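PDB 2II2: alpha-11 giardin from Giardia intestinalis, which binds calcium as an annexin-family protein and probably helps the parasite attach to the intestinal mucosa and remodel its cytoskeleton. Local coordinates for residues A[80-84]-A[100-104]; A[88-94]-A[127-132]; A[94-98]-A[138-142]; A[144-148]-A[179-183]. The contacts are given in a common frame with arbitrary orientation. Numbering follows the deposited sequence.

Contact 1: A[80-84]-A[100-104]; sequences RVNVI and VVLIA
V100 forms the apolar centre, its CB directed at the helical segment 80-84 and its t rotamer spreading both methyls against it. V83 CG1 lies 3.6 Å from V100 CG2, and I84, with chi1 and chi2 both m, bends its tip inward so that CD1 rests 3.7 Å from V100 CB and 4.4 Å from V101 CG1. Branched aliphatic residues suit this tight seam, because the helices come close here: the CA atoms of R80 and V100 are 6.0 Å apart. These are helices A (76-89) and B (94-102) of the second annexin repeat, the first helical hairpin of the five-helix bundle; V100 also touches L112 of helix 106-120. Helix B ends at about L102; beyond it I103 (phi/psi -101/74) and A104 (-162/130) leave helical geometry. The R80 side chain (m, t, t, chi4 -118°) extends past V100, its CB 3.9 Å from V100 CG1, to two carbonyls. R80 NH1 donates to I103 O at 2.9 Å, almost linearly, and weakly to V100 O at 3.1 Å, while A104 CB lies 3.9 Å from NH1. One water accepts from R80 NH2 (2.8 Å) and donates to I103 O (2.8 Å). R80 NE is held by N76 OD1.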
# COMPACT_ATOMS: atom_id res chain seq x y z
N ARG A 80 8.94 -0.48 3.40
CA ARG A 80 8.71 0.41 2.26
C ARG A 80 9.92 0.48 1.35
O ARG A 80 9.77 0.44 0.12
CB ARG A 80 8.35 1.81 2.75
CG ARG A 80 6.97 1.92 3.40
CD ARG A 80 6.67 3.36 3.71
NE ARG A 80 5.60 3.47 4.70
CZ ARG A 80 4.41 4.05 4.49
NH1 ARG A 80 4.08 4.60 3.33
NH2 ARG A 80 3.55 4.07 5.49
N VAL A 81 11.12 0.60 1.93
CA VAL A 81 12.33 0.62 1.10
C VAL A 81 12.42 -0.67 0.27
O VAL A 81 12.68 -0.63 -0.95
CB VAL A 81 13.59 0.79 1.98
CG1 VAL A 81 14.87 0.53 1.17
CG2 VAL A 81 13.62 2.18 2.60
N ASN A 82 12.19 -1.80 0.91
CA ASN A 82 12.26 -3.09 0.20
C ASN A 82 11.24 -3.17 -0.94
O ASN A 82 11.55 -3.64 -2.03
CB ASN A 82 12.16 -4.27 1.17
CG ASN A 82 13.32 -4.29 2.14
OD1 ASN A 82 14.36 -3.67 1.89
ND2 ASN A 82 13.14 -4.94 3.26
N VAL A 83 10.04 -2.69 -0.70
CA VAL A 83 8.99 -2.70 -1.71
C VAL A 83 9.40 -1.84 -2.91
O VAL A 83 9.22 -2.25 -4.05
CB VAL A 83 7.65 -2.20 -1.10
CG1 VAL A 83 6.63 -1.90 -2.21
CG2 VAL A 83 7.09 -3.23 -0.12
N ILE A 84 9.93 -0.63 -2.68
CA ILE A 84 10.36 0.23 -3.80
C ILE A 84 11.45 -0.44 -4.61
O ILE A 84 11.39 -0.47 -5.84
CB ILE A 84 10.87 1.63 -3.36
CG1 ILE A 84 9.73 2.42 -2.72
CG2 ILE A 84 11.47 2.41 -4.54
CD1 ILE A 84 8.60 2.74 -3.65
N VAL A 100 3.42 2.79 -1.67
CA VAL A 100 4.42 3.34 -0.79
C VAL A 100 4.43 4.86 -0.71
O VAL A 100 4.51 5.38 0.39
CB VAL A 100 5.83 2.83 -1.14
CG1 VAL A 100 6.91 3.60 -0.40
CG2 VAL A 100 5.92 1.34 -0.84
N VAL A 101 4.40 5.54 -1.86
CA VAL A 101 4.59 6.99 -1.85
C VAL A 101 3.30 7.77 -1.76
O VAL A 101 3.34 8.94 -1.34
CB VAL A 101 5.47 7.51 -3.04
CG1 VAL A 101 6.82 6.75 -3.06
CG2 VAL A 101 4.77 7.44 -4.38
N LEU A 102 2.18 7.19 -2.16
CA LEU A 102 0.91 7.90 -2.09
C LEU A 102 0.26 7.78 -0.71
O LEU A 102 -0.43 8.69 -0.28
CB LEU A 102 -0.06 7.42 -3.18
CG LEU A 102 0.42 7.59 -4.64
CD1 LEU A 102 -0.66 7.17 -5.57
CD2 LEU A 102 0.83 9.03 -4.96
N ILE A 103 0.48 6.68 -0.03
CA ILE A 103 -0.12 6.47 1.28
C ILE A 103 0.92 6.77 2.34
O ILE A 103 1.50 5.87 2.97
CB ILE A 103 -0.74 5.06 1.41
CG1 ILE A 103 -1.66 4.79 0.19
CG2 ILE A 103 -1.55 4.97 2.69
CD1 ILE A 103 -2.29 3.42 0.23
N ALA A 104 1.18 8.07 2.51
CA ALA A 104 2.34 8.50 3.29
C ALA A 104 2.18 9.94 3.71
O ALA A 104 1.87 10.79 2.87
CB ALA A 104 3.62 8.34 2.49
O HOH W 1 1.06 5.44 5.67

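Contact 2: A[88-94]-A[127-132]; sequences MKNVNDF and DFVDQI
The loop between helices A and B of an annexin repeat, in many relatives a calcium-binding loop, packs here against the end of helix D (124-131). Segment 88-94 leaves helix 76-89, turns through N90 (phi/psi -118/-133) and extended V91 and N92, and reaches D93, the N-cap of helix 94-102, whose OD1 makes a weak bond to A96 N. Segment 127-132 is helical up to Q131; I132 (-126/91) breaks away. CA atoms face each other at 7.9 Å for both M88-Q131 and N92-I132. Flexible, unbranched M88 (m, t, p) fills the gap: its SD sits 3.8 Å from F128 CE1 at the ring edge, a Met-aromatic contact, and its CE lies 4.0 Å from I132 CG1 and 3.6 Å from Q131 OE1. Within the five-helix bundle this joins the A-B hairpin to the D-E hairpin (124-131 and 137-147). F94 (chi1 -76°, chi2 117°) turns its ring edge to I132, with CE2 3.8 Å from I132 CG2. Asparagine suits the loop as a short donor: N92 ND2 bonds Q131 O at 3.1 Å, using a carbonyl at the helix end. At the solvent side one water donates to M88 O (2.8 Å) and Q131 OE1 (2.7 Å).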
# COMPACT_ATOMS: atom_id res chain seq x y z
N MET A 88 11.14 -1.59 -8.65
CA MET A 88 11.90 -0.91 -9.71
C MET A 88 12.99 -1.78 -10.33
O MET A 88 13.64 -1.36 -11.28
CB MET A 88 12.49 0.38 -9.17
CG MET A 88 11.39 1.36 -8.79
SD MET A 88 11.94 2.98 -8.27
CE MET A 88 12.64 3.59 -9.78
N LYS A 89 13.19 -2.96 -9.79
CA LYS A 89 14.28 -3.83 -10.23
C LYS A 89 14.18 -4.18 -11.72
O LYS A 89 15.19 -4.14 -12.46
CB LYS A 89 14.33 -5.10 -9.39
CG LYS A 89 15.52 -5.98 -9.75
CD LYS A 89 15.53 -7.29 -8.97
CE LYS A 89 16.76 -8.12 -9.32
NZ LYS A 89 18.02 -7.44 -8.91
N ASN A 90 12.98 -4.55 -12.17
CA ASN A 90 12.74 -4.87 -13.57
C ASN A 90 11.71 -3.86 -14.10
O ASN A 90 11.87 -2.67 -13.88
CB ASN A 90 12.37 -6.35 -13.70
CG ASN A 90 13.48 -7.28 -13.17
OD1 ASN A 90 14.58 -7.31 -13.71
ND2 ASN A 90 13.19 -7.99 -12.08
N VAL A 91 10.67 -4.28 -14.81
CA VAL A 91 9.69 -3.29 -15.29
C VAL A 91 9.04 -2.64 -14.05
O VAL A 91 8.64 -3.34 -13.11
CB VAL A 91 8.64 -3.91 -16.21
CG1 VAL A 91 7.63 -2.88 -16.65
CG2 VAL A 91 9.30 -4.56 -17.43
N ASN A 92 8.95 -1.32 -14.03
CA ASN A 92 8.40 -0.65 -12.85
C ASN A 92 7.00 -1.14 -12.51
O ASN A 92 6.10 -1.12 -13.35
CB ASN A 92 8.37 0.86 -13.02
CG ASN A 92 9.76 1.46 -13.03
OD1 ASN A 92 10.68 0.95 -12.38
ND2 ASN A 92 9.91 2.56 -13.75
N ASP A 93 6.83 -1.57 -11.27
CA ASP A 93 5.52 -1.95 -10.75
C ASP A 93 4.95 -0.70 -10.09
O ASP A 93 5.22 -0.39 -8.90
CB ASP A 93 5.65 -3.07 -9.72
CG ASP A 93 4.33 -3.49 -9.11
OD1 ASP A 93 3.32 -2.81 -9.38
OD2 ASP A 93 4.29 -4.48 -8.36
N PHE A 94 4.20 0.08 -10.87
CA PHE A 94 3.63 1.29 -10.34
C PHE A 94 2.67 1.03 -9.19
O PHE A 94 2.52 1.89 -8.31
CB PHE A 94 2.93 2.11 -11.42
CG PHE A 94 3.88 2.84 -12.32
CD1 PHE A 94 3.92 2.55 -13.67
CD2 PHE A 94 4.73 3.83 -11.83
CE1 PHE A 94 4.79 3.24 -14.54
CE2 PHE A 94 5.61 4.51 -12.69
CZ PHE A 94 5.63 4.22 -14.03
N ASP A 127 16.67 8.42 -8.33
CA ASP A 127 16.32 7.16 -8.97
C ASP A 127 15.00 7.28 -9.73
O ASP A 127 14.87 6.68 -10.81
CB ASP A 127 16.26 6.03 -7.93
CG ASP A 127 17.65 5.48 -7.57
OD1 ASP A 127 18.66 5.90 -8.17
OD2 ASP A 127 17.73 4.65 -6.64
N PHE A 128 14.03 8.02 -9.21
CA PHE A 128 12.81 8.31 -9.98
C PHE A 128 13.13 9.08 -11.27
O PHE A 128 12.63 8.72 -12.35
CB PHE A 128 11.79 9.09 -9.16
CG PHE A 128 11.03 8.25 -8.15
CD1 PHE A 128 11.39 6.93 -7.82
CD2 PHE A 128 9.95 8.82 -7.47
CE1 PHE A 128 10.66 6.22 -6.88
CE2 PHE A 128 9.23 8.12 -6.54
CZ PHE A 128 9.58 6.83 -6.24
N VAL A 129 13.98 10.10 -11.18
CA VAL A 129 14.38 10.87 -12.36
C VAL A 129 15.04 9.96 -13.40
O VAL A 129 14.72 10.04 -14.57
CB VAL A 129 15.32 12.05 -11.99
CG1 VAL A 129 15.98 12.66 -13.24
CG2 VAL A 129 14.56 13.12 -11.18
N ASP A 130 15.94 9.08 -12.95
CA ASP A 130 16.67 8.24 -13.89
C ASP A 130 15.84 7.08 -14.46
O ASP A 130 16.08 6.66 -15.60
CB ASP A 130 17.93 7.67 -13.23
CG ASP A 130 19.10 8.61 -13.30
OD1 ASP A 130 19.34 9.19 -14.39
OD2 ASP A 130 19.79 8.76 -12.27
N GLN A 131 14.87 6.58 -13.68
CA GLN A 131 14.24 5.31 -14.01
C GLN A 131 12.75 5.38 -14.34
O GLN A 131 12.17 4.37 -14.74
CB GLN A 131 14.47 4.28 -12.89
CG GLN A 131 15.92 3.93 -12.64
CD GLN A 131 16.10 2.90 -11.54
OE1 GLN A 131 15.33 1.96 -11.43
NE2 GLN A 131 17.14 3.07 -10.74
N ILE A 132 12.13 6.54 -14.10
CA ILE A 132 10.70 6.73 -14.35
C ILE A 132 10.48 7.94 -15.25
O ILE A 132 10.34 9.06 -14.76
CB ILE A 132 9.89 6.93 -13.01
CG1 ILE A 132 10.14 5.75 -12.07
CG2 ILE A 132 8.41 7.04 -13.32
CD1 ILE A 132 9.46 5.92 -10.69
O HOH W 2 16.30 -0.58 -11.43

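Contact 3: A[94-98]-A[138-142]; sequences FRAIH and ASYLC
Helices B (94-102) and E (137-147) of one annexin repeat run side by side here, their short segments 10.2 Å apart at closest approach and crossing at 28°, nearly parallel. The CA pairs F94-A138 (6.7 Å) and H98-C142 (6.6 Å), four residues apart on each helix, keep the helices in step. A138, small enough to leave room for the F94 ring, places CB over its face, 4.0 Å from the centroid, a CH-pi contact; F94 has chi1 -76°, chi2 117°. S139 CA lies 4.1 Å from F94 CE2, while S139 OG is hydrogen-bonded to S136 O just before the helix. L141 CB lies 3.7 Å from H98 NE2, and its CD1 makes an off-centre CH-pi contact, 4.3 Å from the ring centroid. C142 (m) inserts a compact, polarisable sulfur among the side chains: SG is 3.6 Å from both F94 CD2, at the ring edge, and I97 CG2. H98 (chi1 -73°, chi2 166°) gives the interface its one cross-segment hydrogen bond, NE2 donating to A138 O at 3.0 Å and 174°.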
# COMPACT_ATOMS: atom_id res chain seq x y z
N PHE A 94 4.20 0.08 -10.87
CA PHE A 94 3.63 1.29 -10.34
C PHE A 94 2.67 1.03 -9.19
O PHE A 94 2.52 1.89 -8.31
CB PHE A 94 2.93 2.11 -11.42
CG PHE A 94 3.88 2.84 -12.32
CD1 PHE A 94 3.92 2.55 -13.67
CD2 PHE A 94 4.73 3.83 -11.83
CE1 PHE A 94 4.79 3.24 -14.54
CE2 PHE A 94 5.61 4.51 -12.69
CZ PHE A 94 5.63 4.22 -14.03
N ARG A 95 1.98 -0.11 -9.20
CA ARG A 95 1.04 -0.35 -8.10
C ARG A 95 1.79 -0.31 -6.76
O ARG A 95 1.32 0.30 -5.80
CB ARG A 95 0.32 -1.69 -8.25
CG ARG A 95 -0.62 -1.75 -9.43
CD ARG A 95 -1.42 -3.05 -9.38
NE ARG A 95 -2.47 -3.07 -10.38
CZ ARG A 95 -2.29 -3.35 -11.67
NH1 ARG A 95 -1.08 -3.66 -12.13
NH2 ARG A 95 -3.32 -3.33 -12.51
N ALA A 96 2.95 -0.97 -6.73
CA ALA A 96 3.74 -1.06 -5.50
C ALA A 96 4.37 0.29 -5.14
O ALA A 96 4.39 0.69 -3.96
CB ALA A 96 4.81 -2.13 -5.63
N ILE A 97 4.91 1.00 -6.13
CA ILE A 97 5.48 2.33 -5.84
C ILE A 97 4.40 3.27 -5.31
O ILE A 97 4.62 3.98 -4.32
CB ILE A 97 6.17 2.94 -7.10
CG1 ILE A 97 7.26 2.00 -7.64
CG2 ILE A 97 6.74 4.30 -6.74
CD1 ILE A 97 7.70 2.32 -9.07
N HIS A 98 3.25 3.26 -5.95
CA HIS A 98 2.15 4.10 -5.53
C HIS A 98 1.72 3.81 -4.10
O HIS A 98 1.49 4.72 -3.30
CB HIS A 98 0.95 3.91 -6.46
CG HIS A 98 1.13 4.53 -7.80
ND1 HIS A 98 0.30 4.23 -8.85
CD2 HIS A 98 2.04 5.41 -8.27
CE1 HIS A 98 0.70 4.90 -9.92
NE2 HIS A 98 1.74 5.65 -9.58
N ALA A 138 0.50 7.74 -13.94
CA ALA A 138 1.23 6.90 -12.99
C ALA A 138 2.62 7.43 -12.69
O ALA A 138 3.04 7.47 -11.53
CB ALA A 138 1.31 5.48 -13.48
N SER A 139 3.32 7.85 -13.74
CA SER A 139 4.66 8.42 -13.56
C SER A 139 4.67 9.75 -12.83
O SER A 139 5.49 9.96 -11.92
CB SER A 139 5.39 8.51 -14.88
OG SER A 139 4.77 9.40 -15.80
N TYR A 140 3.75 10.65 -13.20
CA TYR A 140 3.63 11.90 -12.50
C TYR A 140 3.30 11.70 -11.03
O TYR A 140 3.79 12.43 -10.18
CB TYR A 140 2.61 12.85 -13.14
CG TYR A 140 3.19 13.58 -14.31
CD1 TYR A 140 2.97 13.14 -15.61
CD2 TYR A 140 4.01 14.68 -14.12
CE1 TYR A 140 3.54 13.79 -16.70
CE2 TYR A 140 4.59 15.35 -15.21
CZ TYR A 140 4.34 14.88 -16.49
OH TYR A 140 4.92 15.53 -17.57
N LEU A 141 2.46 10.71 -10.69
CA LEU A 141 2.13 10.45 -9.28
C LEU A 141 3.40 10.14 -8.51
O LEU A 141 3.56 10.61 -7.38
CB LEU A 141 1.15 9.30 -9.17
CG LEU A 141 -0.30 9.66 -9.48
CD1 LEU A 141 -1.10 8.41 -9.86
CD2 LEU A 141 -0.92 10.38 -8.27
N CYS A 142 4.28 9.33 -9.11
CA CYS A 142 5.51 8.94 -8.40
C CYS A 142 6.35 10.17 -8.06
O CYS A 142 6.77 10.38 -6.90
CB CYS A 142 6.35 7.95 -9.19
SG CYS A 142 5.54 6.35 -9.42

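Contact 4: A[144-148]-A[179-183]; sequences LAIRE and VRLII
This is a partly buried helix-helix contact between successive annexin repeats: the end of helix E (137-147) of the second meets helix B (175-184) of the third. CA atoms pair L144 with R180 (6.9 Å) and A145 with I183 (6.4 Å). L144 (m, t) points across, its CD1 3.8 Å from V179 CG1 (t). I183, with chi1 and chi2 both m, lays CG2 3.6 Å from L144 O and 4.2 Å from A145 CA; alanine's lone methyl lets the isoleucine settle close to the backbone. A145 and I183 both touch L102 of helix 94-102. E148 (phi/psi -106/147; m, m), the first residue beyond helical geometry, points its CA-CB bond toward segment 179-183. R180 (t, t, m, chi4 -82°) lays a guanidinium face against L144 CD1, and its NH1 forms a salt bridge with E148 OE2 at 3.0 Å, weak as a hydrogen bond. A water donates to E148 O (2.8 Å) and I183 O (2.9 Å). R147 NH2 approaches R180 NH2 to 4.4 Å, a repulsion probably offset by E148 and by E176, whose OE2 forms a salt bridge with R180 NH2; the guanidinium thus sets a face on aliphatic L144 while its nitrogens pair with carboxylates.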
# COMPACT_ATOMS: atom_id res chain seq x y z
N LEU A 144 5.64 13.56 -8.30
CA LEU A 144 5.03 14.68 -7.57
C LEU A 144 4.72 14.31 -6.12
O LEU A 144 4.81 15.16 -5.24
CB LEU A 144 3.80 15.26 -8.27
CG LEU A 144 4.08 15.87 -9.66
CD1 LEU A 144 2.80 16.48 -10.24
CD2 LEU A 144 5.22 16.87 -9.66
N ALA A 145 4.42 13.04 -5.86
CA ALA A 145 4.19 12.60 -4.48
C ALA A 145 5.37 12.93 -3.58
O ALA A 145 5.20 13.29 -2.42
CB ALA A 145 3.91 11.09 -4.43
N ILE A 146 6.58 12.76 -4.10
CA ILE A 146 7.75 12.99 -3.27
C ILE A 146 8.29 14.43 -3.35
O ILE A 146 9.00 14.86 -2.46
CB ILE A 146 8.82 11.88 -3.43
CG1 ILE A 146 9.45 11.90 -4.82
CG2 ILE A 146 8.25 10.47 -3.02
CD1 ILE A 146 10.72 11.01 -4.92
N ARG A 147 7.91 15.18 -4.39
CA ARG A 147 8.39 16.56 -4.58
C ARG A 147 7.50 17.62 -3.98
O ARG A 147 8.01 18.64 -3.52
CB ARG A 147 8.56 16.84 -6.06
CG ARG A 147 9.80 16.24 -6.70
CD ARG A 147 9.76 16.31 -8.22
NE ARG A 147 9.18 17.55 -8.75
CZ ARG A 147 8.68 17.68 -9.98
NH1 ARG A 147 8.68 16.64 -10.84
NH2 ARG A 147 8.16 18.84 -10.37
N GLU A 148 6.18 17.41 -4.01
CA GLU A 148 5.25 18.51 -3.78
C GLU A 148 4.57 18.43 -2.43
O GLU A 148 4.24 17.35 -1.94
CB GLU A 148 4.17 18.51 -4.86
CG GLU A 148 4.69 18.80 -6.26
CD GLU A 148 5.00 20.27 -6.45
OE1 GLU A 148 4.52 21.08 -5.64
OE2 GLU A 148 5.70 20.61 -7.43
N VAL A 179 -2.81 15.28 -11.60
CA VAL A 179 -2.01 14.76 -10.53
C VAL A 179 -1.61 15.91 -9.59
O VAL A 179 -1.72 15.79 -8.36
CB VAL A 179 -0.76 14.03 -11.06
CG1 VAL A 179 0.17 13.69 -9.91
CG2 VAL A 179 -1.18 12.78 -11.78
N ARG A 180 -1.14 17.03 -10.14
CA ARG A 180 -0.71 18.14 -9.31
C ARG A 180 -1.86 18.62 -8.44
O ARG A 180 -1.66 18.85 -7.24
CB ARG A 180 -0.20 19.27 -10.18
CG ARG A 180 0.31 20.45 -9.42
CD ARG A 180 0.94 21.43 -10.40
NE ARG A 180 1.99 20.80 -11.21
CZ ARG A 180 3.25 20.63 -10.80
NH1 ARG A 180 3.65 20.99 -9.58
NH2 ARG A 180 4.13 20.06 -11.61
N LEU A 181 -3.05 18.76 -9.05
CA LEU A 181 -4.21 19.21 -8.27
C LEU A 181 -4.46 18.32 -7.06
O LEU A 181 -4.57 18.81 -5.91
CB LEU A 181 -5.43 19.32 -9.15
CG LEU A 181 -6.71 19.96 -8.57
CD1 LEU A 181 -7.58 20.43 -9.71
CD2 LEU A 181 -7.49 19.00 -7.68
N ILE A 182 -4.51 17.02 -7.32
CA ILE A 182 -4.83 16.09 -6.24
C ILE A 182 -3.72 16.04 -5.18
O ILE A 182 -3.98 16.17 -3.98
CB ILE A 182 -5.08 14.69 -6.80
CG1 ILE A 182 -6.33 14.67 -7.68
CG2 ILE A 182 -5.27 13.68 -5.69
CD1 ILE A 182 -6.50 13.42 -8.51
N ILE A 183 -2.47 15.88 -5.64
CA ILE A 183 -1.34 15.72 -4.72
C ILE A 183 -1.06 16.94 -3.84
O ILE A 183 -0.54 16.78 -2.72
CB ILE A 183 -0.03 15.31 -5.49
CG1 ILE A 183 -0.14 13.91 -6.09
CG2 ILE A 183 1.24 15.56 -4.65
CD1 ILE A 183 -0.08 12.82 -5.09
O HOH W 3 1.82 16.15 -1.24

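In the fold
Followed from the N terminus, helix 76-89 opens contacts 1 and 2, and helix 94-102 turns back to close contact 1, the shortest loop. Before that closure, segments 88-94 and 94-98 have already opened contacts 2 and 3, which close on helices 124-131 and 137-147; contacts 1, 2 and 3 therefore all cross one another, interlacing the helices of the second annexin repeat. Contacts 2 and 3 share F94, and I84 of contact 1 packs on I97 of contact 3. Contact 4 follows in series, starting farther along helix 137-147 and closing on helix 175-184, so it carries the bundle into the third repeat; L102 links it back through A145 and I183.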